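Local coordinates for protein alpha-glucosidase (PDB 5HQA) that hydrolyses alpha-glucosides as a calcium-binding glycoside hydrolase of family 97, an enzyme whose activity is raised by chloride, at residues I439-L444 with I452-A457; G443-Y448 with A485-F490; E408-Q413 with N417-N422. All blocks are in the same frame, centred on the assembly; numbering follows the deposited sequence.

Interaction 1 (I439-L444 with I452-A457); sequences IKDTGL and ITREGA. With CA (calcium ion), chain C; AC1 (4,6-dideoxy-4-{[(1S,4R,5S,6S)-4,5,6-trihydroxy-3-(hydroxymethyl)cyclohex-2-en-1-yl]amino}-alpha-D-glucopyranose), chain B.
Arg454 NH1 gives a hydrogen bond of 2.8 Å to the backbone O of Ile439. The acceptor lies in the guanidinium plane, at its edge, whereas seen from the carbonyl the donor stands 37° above the peptide plane and so misses the lone pairs. CG2 of Ile439 flanks the same nitrogen, and the two side chains run alongside each other. Asp441 passes over one face of the guanidinium with its backbone CA and its CB, the latter 3.6 Å from Arg454 NE. Its carboxylate, turned 30° from the guanidinium, is held off: OD2 stays 4.1 Å from Arg454 NE, well out of the plane, and a water joins them, donating to Asp441 OD2 and accepting from Arg454 NE. The bend of the arginine chain at chi3 turns one guanidinium face to Asp441. The other oxygen, OD1, takes the backbone N-H of Gly443 at 2.7 Å in an Asx turn.

Strand 451-454 is one of the parallel strands of the TIM-barrel-like catalytic domain, and Arg454 is its last residue; segment 439-444 belongs to the loop that leads into it. Directly after the strand, Glu455, with CG anti to its backbone N (chi1 -166°), binds the calcium ion through OE1 at 2.3 Å. Glu154, Glu437 and Glu461 also bind the metal, together with O3, N4A and O2B of the aminocyclitol-containing unit of the bound acarbose.

Interaction 2 (G443-Y448 with A485-F490); sequences GLRRTY and AGPMDF
Arg445 lays one face of its guanidinium against the ring of Pro487, joining two loops of the TIM-barrel-like catalytic domain: the one between strands 432-435 and 451-454, and the one that follows helix 482-485. The first loop turns here through a type I beta turn from Gly443 to Arg446, closed by the bond from Arg446 N to Gly443 O. In the second, Gly486 leaves the helix with positive phi.

The direct contact is van der Waals packing. CD of Pro487 sits over the guanidinium face, displaced toward its rim, 3.3 Å from Arg445 NE and 3.6 Å from Arg445 CZ; CG of the proline lies beside Arg445 CD. The two side chains come from opposite directions. Arg445 starts with CG between the backbone N and the carbonyl carbon (chi1 61°) and then runs extended to NE, which carries the flat group across to the proline. Gly486 CA approaches the same group obliquely.

The polar links pass through water at the guanidinium edge. One water, in the plane, accepts from Arg445 NE and donates to the backbone O of Ala485; a second accepts from Arg445 NH2 and reaches that same carbonyl only weakly. The charge has its mate outside both loops, in a salt bridge from Arg445 NH2 to Glu72. The first water lies 2.8 Å from Arg445 NE and 2.9 Å from Ala485 O.

Interaction 3 (E408-Q413 with N417-N422); sequences EWHDGQ and NEYLHN
The chain leaves a type I beta turn from Trp409 to Gly412, whose closing bond is weak, and enters helix 413-428 with Gly412 at the N-cap; Gln413 O then accepts from Asn417 N at 3.0 Å, an i to i+4 bond of the first helical turn with an N-H...O angle of 164°.

Gln413 and Asn417 lie side by side on that turn and point the same way, their amide planes 52° apart. CG of Gln413 is 3.9 Å from ND2 of Asn417, and both side-chain nitrogens, Gln413 NE2 and Asn417 ND2, donate to OD1 of Asp191. Gln413 OE1 is in turn held by Lys219 N and Trp212 NE1. With Asn417 replaced, an alanine here would probably leave Asp191 OD1 with one donor fewer and open a gap beside the Gln413 chain.

Across from the turn, Tyr419 points toward segment 408-413, and its side chain crosses that of His410 at a slant. Its CE2 meets the backbone O of His410 at 3.2 Å, with that oxygen in the plane of the phenol ring at its edge. The carbonyl is buried and has no hydrogen-bonding partner in the model; the C-H edge of the ring lies against it. With CG anti to its carbonyl carbon (chi1 -70°), Tyr419 brings its hydroxyl to the edge of the imidazole, 3.5 Å from His410 CD2. The polar ends are satisfied elsewhere: Tyr419 OH bonds to the backbone O of the calcium ligand Glu437, and His410 NE2 to Tyr389 O.

Tyr419 also rests on Thr435 of strand 432-435, while Asn422 packs on Ile433 of that strand and, with His421, against helix 363-379.

Along the chain interaction 3 comes first, before interactions 1 and 2, which share Gly443 and Leu444 in the loop between strands 432-435 and 451-454. The centres of interactions 1 and 2 are about 5 Å apart, and Arg454 O and Asp489 N, 2.9 Å apart, probably share a hydrogen bond between them. The centre of interaction 3 is about 12 Å from that of interaction 1, where Ile439 packs on Tyr419 and Asp411, and about 16 Å from that of interaction 2, where Tyr448 touches Leu420. Within the TIM-barrel-like domain the contacts run from helix 413-428 through loop 439-448 to the loop after helix 482-485, beside the end of strand 451-454, where Glu455 binds calcium.

Interaction 1 (I439-L444 with I452-A457)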
# COMPACT_ATOMS: atom_id res chain seq x y z
N ILE A 439 4.14 7.04 4.85
CA ILE A 439 4.86 5.87 5.34
C ILE A 439 4.25 4.64 4.67
O ILE A 439 3.05 4.60 4.38
CB ILE A 439 4.78 5.78 6.88
CG1 ILE A 439 5.52 4.55 7.40
CG2 ILE A 439 3.32 5.73 7.35
CD1 ILE A 439 7.04 4.61 7.21
N LYS A 440 5.09 3.65 4.39
CA LYS A 440 4.58 2.40 3.81
C LYS A 440 3.49 1.81 4.70
O LYS A 440 3.47 2.01 5.92
CB LYS A 440 5.72 1.41 3.63
CG LYS A 440 6.32 0.95 4.98
CD LYS A 440 7.67 0.27 4.79
CE LYS A 440 8.23 -0.16 6.14
NZ LYS A 440 9.57 -0.83 6.04
N ASP A 441 2.57 1.09 4.06
CA ASP A 441 1.48 0.42 4.75
C ASP A 441 2.04 -0.73 5.58
O ASP A 441 2.82 -1.54 5.08
CB ASP A 441 0.46 -0.08 3.72
CG ASP A 441 -0.85 -0.58 4.33
OD1 ASP A 441 -0.85 -1.02 5.51
OD2 ASP A 441 -1.89 -0.55 3.62
N THR A 442 1.68 -0.78 6.87
CA THR A 442 2.09 -1.90 7.71
C THR A 442 0.88 -2.54 8.40
O THR A 442 1.03 -3.20 9.44
CB THR A 442 3.15 -1.49 8.74
OG1 THR A 442 2.63 -0.47 9.61
CG2 THR A 442 4.39 -0.94 8.02
N GLY A 443 -0.31 -2.36 7.83
CA GLY A 443 -1.52 -2.99 8.32
C GLY A 443 -2.31 -2.19 9.34
O GLY A 443 -3.27 -2.73 9.91
N LEU A 444 -1.97 -0.92 9.57
CA LEU A 444 -2.63 -0.16 10.62
C LEU A 444 -4.09 0.16 10.29
O LEU A 444 -4.83 0.56 11.21
CB LEU A 444 -1.85 1.12 10.90
CG LEU A 444 -0.55 0.88 11.68
CD1 LEU A 444 0.36 2.10 11.58
CD2 LEU A 444 -0.88 0.57 13.13
N ILE A 452 -7.62 4.72 4.96
CA ILE A 452 -8.23 3.82 3.98
C ILE A 452 -7.26 3.41 2.88
O ILE A 452 -7.34 2.29 2.37
CB ILE A 452 -9.52 4.43 3.40
CG1 ILE A 452 -9.26 5.82 2.83
CG2 ILE A 452 -10.58 4.49 4.49
CD1 ILE A 452 -10.48 6.42 2.17
N THR A 453 -6.33 4.28 2.49
CA THR A 453 -5.44 3.94 1.39
C THR A 453 -4.26 4.90 1.40
O THR A 453 -4.20 5.84 2.20
CB THR A 453 -6.19 3.95 0.05
OG1 THR A 453 -5.42 3.28 -0.95
CG2 THR A 453 -6.50 5.39 -0.41
N ARG A 454 -3.30 4.65 0.52
CA ARG A 454 -2.13 5.52 0.39
C ARG A 454 -1.49 5.27 -0.96
O ARG A 454 -1.82 4.31 -1.66
CB ARG A 454 -1.12 5.28 1.52
CG ARG A 454 -0.31 3.98 1.36
CD ARG A 454 0.31 3.59 2.70
NE ARG A 454 -0.73 3.33 3.69
CZ ARG A 454 -0.63 3.59 4.98
NH1 ARG A 454 0.49 4.14 5.48
NH2 ARG A 454 -1.65 3.31 5.80
N GLU A 455 -0.56 6.14 -1.32
CA GLU A 455 0.19 5.95 -2.55
C GLU A 455 1.47 5.16 -2.23
O GLU A 455 1.41 3.93 -2.11
CB GLU A 455 0.48 7.30 -3.21
CG GLU A 455 0.95 7.20 -4.64
CD GLU A 455 1.14 8.57 -5.27
OE1 GLU A 455 1.94 9.37 -4.74
OE2 GLU A 455 0.48 8.85 -6.29
N GLY A 456 2.61 5.82 -2.06
CA GLY A 456 3.80 5.09 -1.62
C GLY A 456 4.37 4.13 -2.64
O GLY A 456 4.88 3.05 -2.27
N ALA A 457 4.32 4.50 -3.91
CA ALA A 457 4.78 3.77 -5.09
C ALA A 457 4.46 4.65 -6.28
O ALA A 457 3.67 5.59 -6.17
CB ALA A 457 4.10 2.39 -5.23
CA CA C . 3.01 11.21 -5.60
C1 AC1 B . 6.83 15.13 -7.51
O2 AC1 B . 7.69 13.12 -6.54
C2 AC1 B . 6.58 14.03 -6.50
C4A AC1 B . -0.92 15.19 -6.42
C3 AC1 B . 5.28 13.32 -6.77
O3 AC1 B . 5.10 12.23 -5.84
C4 AC1 B . 4.14 14.30 -6.70
N4A AC1 B . 2.79 13.65 -6.67
C5 AC1 B . 4.36 15.09 -7.98
O5 AC1 B . 5.58 15.92 -7.80
C6 AC1 B . 3.23 15.98 -8.38
C1B AC1 B . 1.87 14.16 -5.59
C2B AC1 B . 0.44 13.29 -5.60
O2B AC1 B . 0.78 11.91 -5.60
C3B AC1 B . -0.38 13.67 -6.68
O3B AC1 B . -1.54 12.82 -6.83
O4 AC1 B . -1.64 15.65 -7.55
C5B AC1 B . 0.14 16.13 -6.12
C7B AC1 B . 1.59 15.55 -5.66
C6B AC1 B . -0.28 17.54 -5.67
O6B AC1 B . -0.76 17.43 -4.36
O HOH W 1 -2.79 1.62 2.41

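Interaction 2 (G443-Y448 with A485-F490)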
# COMPACT_ATOMS: atom_id res chain seq x y z
N GLY A 443 -0.31 -2.36 7.83
CA GLY A 443 -1.52 -2.99 8.32
C GLY A 443 -2.31 -2.19 9.34
O GLY A 443 -3.27 -2.73 9.91
N LEU A 444 -1.97 -0.92 9.57
CA LEU A 444 -2.63 -0.16 10.62
C LEU A 444 -4.09 0.16 10.29
O LEU A 444 -4.83 0.56 11.21
CB LEU A 444 -1.85 1.12 10.90
CG LEU A 444 -0.55 0.88 11.68
CD1 LEU A 444 0.36 2.10 11.58
CD2 LEU A 444 -0.88 0.57 13.13
N ARG A 445 -4.53 -0.01 9.04
CA ARG A 445 -5.95 0.12 8.73
C ARG A 445 -6.81 -0.82 9.57
O ARG A 445 -8.00 -0.55 9.77
CB ARG A 445 -6.20 -0.15 7.24
CG ARG A 445 -5.81 -1.56 6.79
CD ARG A 445 -5.94 -1.74 5.27
NE ARG A 445 -5.22 -2.92 4.78
CZ ARG A 445 -5.80 -3.98 4.20
NH1 ARG A 445 -7.13 -4.04 4.04
NH2 ARG A 445 -5.05 -4.99 3.77
N ARG A 446 -6.26 -1.93 10.07
CA ARG A 446 -7.04 -2.76 10.98
C ARG A 446 -7.36 -2.01 12.26
O ARG A 446 -8.50 -2.02 12.74
CB ARG A 446 -6.31 -4.06 11.30
CG ARG A 446 -7.08 -4.88 12.33
CD ARG A 446 -6.38 -6.15 12.74
NE ARG A 446 -7.28 -6.98 13.53
CZ ARG A 446 -6.97 -8.18 13.99
NH1 ARG A 446 -5.77 -8.70 13.75
NH2 ARG A 446 -7.86 -8.86 14.70
N THR A 447 -6.36 -1.35 12.82
CA THR A 447 -6.49 -0.65 14.10
C THR A 447 -7.22 0.67 13.94
O THR A 447 -7.99 1.07 14.82
CB THR A 447 -5.09 -0.42 14.68
OG1 THR A 447 -4.32 -1.63 14.56
CG2 THR A 447 -5.18 -0.01 16.13
N TYR A 448 -6.98 1.36 12.82
CA TYR A 448 -7.55 2.68 12.52
C TYR A 448 -8.19 2.60 11.15
O TYR A 448 -7.59 2.98 10.14
CB TYR A 448 -6.47 3.77 12.56
CG TYR A 448 -5.76 3.79 13.89
CD1 TYR A 448 -6.35 4.39 15.00
CD2 TYR A 448 -4.53 3.17 14.05
CE1 TYR A 448 -5.72 4.40 16.23
CE2 TYR A 448 -3.89 3.18 15.27
CZ TYR A 448 -4.49 3.79 16.35
OH TYR A 448 -3.85 3.78 17.57
N ALA A 485 1.88 -4.84 0.94
CA ALA A 485 1.77 -4.01 2.14
C ALA A 485 0.33 -3.63 2.45
O ALA A 485 -0.01 -3.43 3.62
CB ALA A 485 2.62 -2.74 1.98
N GLY A 486 -0.54 -3.52 1.44
CA GLY A 486 -1.91 -3.09 1.63
C GLY A 486 -2.42 -2.27 0.46
O GLY A 486 -1.76 -2.17 -0.58
N PRO A 487 -3.60 -1.65 0.61
CA PRO A 487 -4.24 -0.98 -0.54
C PRO A 487 -3.41 0.19 -1.08
O PRO A 487 -2.64 0.83 -0.37
CB PRO A 487 -5.58 -0.49 0.03
CG PRO A 487 -5.42 -0.53 1.54
CD PRO A 487 -4.47 -1.67 1.80
N MET A 488 -3.59 0.46 -2.38
CA MET A 488 -2.89 1.56 -3.01
C MET A 488 -3.86 2.40 -3.82
O MET A 488 -4.67 1.85 -4.58
CB MET A 488 -1.77 1.08 -3.93
CG MET A 488 -1.09 2.23 -4.67
SD MET A 488 0.14 1.67 -5.85
CE MET A 488 0.74 3.24 -6.50
N ASP A 489 -3.77 3.72 -3.66
CA ASP A 489 -4.47 4.70 -4.49
C ASP A 489 -3.66 4.91 -5.77
O ASP A 489 -2.86 5.84 -5.88
CB ASP A 489 -4.67 6.00 -3.72
CG ASP A 489 -5.51 7.04 -4.47
OD1 ASP A 489 -6.55 6.65 -5.07
OD2 ASP A 489 -5.15 8.25 -4.42
N PHE A 490 -3.87 4.02 -6.75
CA PHE A 490 -3.11 4.06 -8.01
C PHE A 490 -3.68 5.08 -9.00
O PHE A 490 -2.95 5.53 -9.90
CB PHE A 490 -3.11 2.66 -8.65
CG PHE A 490 -2.28 2.57 -9.91
CD1 PHE A 490 -0.93 2.27 -9.84
CD2 PHE A 490 -2.86 2.80 -11.16
CE1 PHE A 490 -0.16 2.20 -11.00
CE2 PHE A 490 -2.10 2.74 -12.33
CZ PHE A 490 -0.74 2.44 -12.24
O HOH W 2 -2.49 -3.38 5.19
O HOH W 3 -2.24 -6.03 3.79

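Interaction 3 (E408-Q413 with N417-N422)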
# COMPACT_ATOMS: atom_id res chain seq x y z
N GLU A 408 13.83 15.94 8.08
CA GLU A 408 13.58 14.58 8.53
C GLU A 408 13.21 13.71 7.33
O GLU A 408 12.87 14.21 6.25
CB GLU A 408 12.46 14.53 9.58
CG GLU A 408 12.67 15.47 10.77
CD GLU A 408 13.78 15.04 11.72
OE1 GLU A 408 14.34 13.93 11.56
OE2 GLU A 408 14.10 15.82 12.65
N TRP A 409 13.26 12.40 7.55
CA TRP A 409 12.81 11.41 6.58
C TRP A 409 11.31 11.17 6.71
O TRP A 409 10.75 11.23 7.80
CB TRP A 409 13.54 10.09 6.78
CG TRP A 409 14.99 10.15 6.43
CD1 TRP A 409 16.03 10.43 7.26
CD2 TRP A 409 15.56 9.90 5.13
NE1 TRP A 409 17.22 10.39 6.56
CE2 TRP A 409 16.96 10.07 5.26
CE3 TRP A 409 15.03 9.55 3.88
CZ2 TRP A 409 17.84 9.90 4.17
CZ3 TRP A 409 15.90 9.39 2.80
CH2 TRP A 409 17.29 9.57 2.96
N HIS A 410 10.67 10.86 5.57
CA HIS A 410 9.26 10.46 5.59
C HIS A 410 9.03 9.22 6.43
O HIS A 410 7.91 9.00 6.89
CB HIS A 410 8.74 10.18 4.18
CG HIS A 410 8.59 11.41 3.33
ND1 HIS A 410 9.66 12.10 2.82
CD2 HIS A 410 7.48 12.04 2.87
CE1 HIS A 410 9.23 13.12 2.10
NE2 HIS A 410 7.90 13.10 2.11
N ASP A 411 10.05 8.38 6.61
CA ASP A 411 9.84 7.09 7.27
C ASP A 411 10.63 6.95 8.57
O ASP A 411 10.82 5.84 9.08
CB ASP A 411 10.15 5.93 6.30
CG ASP A 411 11.55 5.99 5.69
OD1 ASP A 411 12.03 7.08 5.32
OD2 ASP A 411 12.16 4.90 5.52
N GLY A 412 11.06 8.07 9.17
CA GLY A 412 11.61 8.01 10.51
C GLY A 412 10.52 7.98 11.58
O GLY A 412 9.33 8.14 11.30
N GLN A 413 10.95 7.78 12.83
CA GLN A 413 10.01 7.77 13.95
C GLN A 413 9.19 9.07 14.02
O GLN A 413 7.99 9.04 14.28
CB GLN A 413 10.76 7.55 15.27
CG GLN A 413 9.89 7.63 16.52
CD GLN A 413 10.71 7.49 17.79
OE1 GLN A 413 11.89 7.84 17.82
NE2 GLN A 413 10.09 6.96 18.83
N ASN A 417 5.05 8.98 13.65
CA ASN A 417 4.13 9.54 14.63
C ASN A 417 3.30 10.68 14.05
O ASN A 417 2.13 10.85 14.41
CB ASN A 417 4.90 10.01 15.86
CG ASN A 417 5.42 8.85 16.69
OD1 ASN A 417 4.90 7.73 16.60
ND2 ASN A 417 6.46 9.09 17.49
N GLU A 418 3.89 11.47 13.15
CA GLU A 418 3.18 12.58 12.53
C GLU A 418 2.02 12.09 11.67
O GLU A 418 0.92 12.67 11.72
CB GLU A 418 4.18 13.41 11.70
CG GLU A 418 3.71 14.80 11.36
CD GLU A 418 3.59 15.72 12.57
OE1 GLU A 418 4.36 15.57 13.55
OE2 GLU A 418 2.70 16.59 12.54
N TYR A 419 2.23 11.03 10.89
CA TYR A 419 1.13 10.50 10.08
C TYR A 419 -0.01 10.01 10.96
O TYR A 419 -1.18 10.28 10.68
CB TYR A 419 1.62 9.34 9.21
CG TYR A 419 2.54 9.68 8.07
CD1 TYR A 419 2.10 10.46 7.00
CD2 TYR A 419 3.84 9.19 8.03
CE1 TYR A 419 2.95 10.76 5.93
CE2 TYR A 419 4.70 9.48 6.98
CZ TYR A 419 4.25 10.26 5.94
OH TYR A 419 5.10 10.54 4.89
N LEU A 420 0.32 9.26 12.02
CA LEU A 420 -0.74 8.69 12.85
C LEU A 420 -1.50 9.78 13.59
O LEU A 420 -2.71 9.67 13.78
CB LEU A 420 -0.16 7.66 13.82
CG LEU A 420 -1.23 6.89 14.59
CD1 LEU A 420 -2.18 6.18 13.63
CD2 LEU A 420 -0.62 5.90 15.57
N HIS A 421 -0.82 10.86 13.99
CA HIS A 421 -1.53 11.97 14.60
C HIS A 421 -2.59 12.52 13.66
O HIS A 421 -3.73 12.78 14.07
CB HIS A 421 -0.57 13.09 15.00
CG HIS A 421 -1.27 14.37 15.32
ND1 HIS A 421 -2.00 14.56 16.47
CD2 HIS A 421 -1.38 15.52 14.61
CE1 HIS A 421 -2.52 15.78 16.47
NE2 HIS A 421 -2.16 16.38 15.36
N ASN A 422 -2.22 12.70 12.39
CA ASN A 422 -3.15 13.20 11.38
C ASN A 422 -4.36 12.27 11.24
O ASN A 422 -5.52 12.72 11.22
CB ASN A 422 -2.40 13.35 10.05
CG ASN A 422 -3.26 13.86 8.92
OD1 ASN A 422 -3.56 13.12 7.97
ND2 ASN A 422 -3.65 15.13 8.98